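Local atomic coordinates of dnab-like replicative helicase (Bacillus phage SPP1, PDB entry 3BH0), a protein that probably hydrolyses ATP to unwind double-stranded DNA in the 5'-3' direction as a replicative helicase of the DnaB family, represented here by its ATPase domain. Residues D188-L193 with V224-Q229. Numbering follows the deposited sequence.
Sequences DYLQLL and VIALSQ
Q191 spends both ends of its amide on the chain at 228-229. Its chain, bent at chi2 (85°), carries the flat group across to the end of strand 223-228, where NE2 donates to S228 OG at 2.8 Å, almost straight and within the amide plane. OE1 accepts Q229 N over a longer 3.3 Å, the donor standing above the carbonyl plane. One bond at each end holds the Q191 amide against rotation about its last torsion. S228 OG, anti to its own backbone N, also donates a hydrogen bond to Q229 O, on an in-plane lone pair. Q229, extended beyond CG, crosses Q191 obliquely: its NE2 lies 3.5 Å from Q191 CB, with amide planes 28° apart, while Q229 OE1 lies obliquely to the Y189 ring near CE1, ring and amide planes 50° apart. Q191 OE1 sits in plane at that ring's edge. L227 O takes the L190 N-H at 2.8 Å, nearly along the C=O axis, and receives a CA-H...O contact from Y189. L190 CD1 packs on A226 CB, and the same side chain touches L213 of helix 202-220. D188 OD1 approaches L227 CD2 obliquely. The arrangement joins the loop and 3-10 turn that follow strand 183-188 to the C-terminal end of the adjacent parallel strand 223-228 in a DnaB-type P-loop NTPase core, where the L227 side chain touches the probable Walker A loop.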
loop_
_atom_site.group_PDB
_atom_site.type_symbol
_atom_site.label_atom_id
_atom_site.label_comp_id
_atom_site.label_asym_id
_atom_site.label_seq_id
_atom_site.Cartn_x
_atom_site.Cartn_y
_atom_site.Cartn_z
ATOM N N ASP A 188 3.220 3.004 -6.670
ATOM C CA ASP A 188 2.020 3.673 -7.205
ATOM C C ASP A 188 1.780 3.251 -8.612
ATOM O O ASP A 188 2.163 3.860 -9.613
ATOM C CB ASP A 188 1.903 5.187 -7.040
ATOM C CG ASP A 188 0.460 5.704 -7.366
ATOM O OD1 ASP A 188 -0.413 4.917 -7.844
ATOM O OD2 ASP A 188 0.201 6.908 -7.158
ATOM N N TYR A 189 1.124 2.113 -8.558
ATOM C CA TYR A 189 0.473 1.356 -9.567
ATOM C C TYR A 189 1.298 0.614 -10.576
ATOM O O TYR A 189 2.101 1.175 -11.316
ATOM C CB TYR A 189 -0.954 1.858 -9.884
ATOM C CG TYR A 189 -1.332 2.317 -11.251
ATOM C CD1 TYR A 189 -1.737 1.400 -12.218
ATOM C CD2 TYR A 189 -1.427 3.679 -11.541
ATOM C CE1 TYR A 189 -2.150 1.822 -13.468
ATOM C CE2 TYR A 189 -1.853 4.115 -12.792
ATOM C CZ TYR A 189 -2.209 3.183 -13.742
ATOM O OH TYR A 189 -2.606 3.610 -14.976
ATOM N N LEU A 190 1.089 -0.695 -10.477
ATOM C CA LEU A 190 1.877 -1.734 -11.064
ATOM C C LEU A 190 1.862 -1.714 -12.579
ATOM O O LEU A 190 2.884 -1.974 -13.198
ATOM C CB LEU A 190 1.378 -3.089 -10.532
ATOM C CG LEU A 190 1.934 -4.425 -11.047
ATOM C CD1 LEU A 190 1.967 -5.408 -9.893
ATOM C CD2 LEU A 190 1.121 -4.990 -12.216
ATOM N N GLN A 191 0.714 -1.385 -13.157
ATOM C CA GLN A 191 0.497 -1.520 -14.598
ATOM C C GLN A 191 1.138 -0.386 -15.384
ATOM O O GLN A 191 1.013 -0.327 -16.611
ATOM C CB GLN A 191 -0.999 -1.613 -14.927
ATOM C CG GLN A 191 -1.657 -2.932 -14.513
ATOM C CD GLN A 191 -2.125 -2.957 -13.049
ATOM O OE1 GLN A 191 -2.030 -1.964 -12.319
ATOM N NE2 GLN A 191 -2.642 -4.107 -12.627
ATOM N N LEU A 192 1.813 0.497 -14.656
ATOM C CA LEU A 192 2.604 1.580 -15.205
ATOM C C LEU A 192 4.095 1.207 -15.297
ATOM O O LEU A 192 4.882 1.906 -15.952
ATOM C CB LEU A 192 2.443 2.833 -14.314
ATOM C CG LEU A 192 1.751 4.089 -14.864
ATOM C CD1 LEU A 192 0.479 3.742 -15.609
ATOM C CD2 LEU A 192 1.474 5.125 -13.776
ATOM N N LEU A 193 4.479 0.116 -14.638
ATOM C CA LEU A 193 5.886 -0.302 -14.598
ATOM C C LEU A 193 6.397 -0.681 -15.988
ATOM O O LEU A 193 5.653 -1.214 -16.801
ATOM C CB LEU A 193 6.093 -1.466 -13.621
ATOM C CG LEU A 193 6.029 -1.147 -12.125
ATOM C CD1 LEU A 193 5.930 -2.412 -11.280
ATOM C CD2 LEU A 193 7.204 -0.300 -11.676
ATOM N N VAL A 224 6.723 -5.886 -0.360
ATOM C CA VAL A 224 6.336 -5.162 -1.570
ATOM C C VAL A 224 4.832 -4.951 -1.539
ATOM O O VAL A 224 4.081 -5.897 -1.314
ATOM C CB VAL A 224 6.767 -5.895 -2.844
ATOM C CG1 VAL A 224 6.324 -5.135 -4.086
ATOM C CG2 VAL A 224 8.290 -6.069 -2.839
ATOM N N ILE A 225 4.426 -3.691 -1.694
ATOM C CA ILE A 225 3.027 -3.297 -1.777
ATOM C C ILE A 225 2.778 -2.617 -3.131
ATOM O O ILE A 225 3.199 -1.478 -3.360
ATOM C CB ILE A 225 2.586 -2.377 -0.608
ATOM C CG1 ILE A 225 2.785 -3.070 0.750
ATOM C CG2 ILE A 225 1.131 -2.031 -0.749
ATOM C CD1 ILE A 225 2.586 -2.169 1.948
ATOM N N ALA A 226 2.112 -3.338 -4.028
ATOM C CA ALA A 226 1.763 -2.804 -5.318
ATOM C C ALA A 226 0.273 -2.440 -5.402
ATOM O O ALA A 226 -0.618 -3.260 -5.121
ATOM C CB ALA A 226 2.161 -3.777 -6.435
ATOM N N LEU A 227 0.028 -1.185 -5.772
ATOM C CA LEU A 227 -1.279 -0.704 -6.171
ATOM C C LEU A 227 -1.573 -1.218 -7.580
ATOM O O LEU A 227 -0.676 -1.313 -8.416
ATOM C CB LEU A 227 -1.329 0.834 -6.127
ATOM C CG LEU A 227 -1.722 1.495 -4.805
ATOM C CD1 LEU A 227 -0.791 1.075 -3.686
ATOM C CD2 LEU A 227 -1.755 3.014 -4.913
ATOM N N SER A 228 -2.841 -1.532 -7.827
ATOM C CA SER A 228 -3.261 -2.121 -9.077
ATOM C C SER A 228 -4.644 -1.631 -9.458
ATOM O O SER A 228 -5.537 -1.493 -8.613
ATOM C CB SER A 228 -3.263 -3.649 -8.977
ATOM O OG SER A 228 -3.916 -4.221 -10.096
ATOM N N GLN A 229 -4.819 -1.384 -10.745
ATOM C CA GLN A 229 -6.097 -0.969 -11.274
ATOM C C GLN A 229 -6.950 -2.213 -11.398
ATOM O O GLN A 229 -6.469 -3.314 -11.146
ATOM C CB GLN A 229 -5.904 -0.257 -12.623
ATOM C CG GLN A 229 -5.514 -1.146 -13.820
ATOM C CD GLN A 229 -4.944 -0.323 -15.011
ATOM O OE1 GLN A 229 -5.088 0.893 -15.066
ATOM N NE2 GLN A 229 -4.297 -0.997 -15.944
#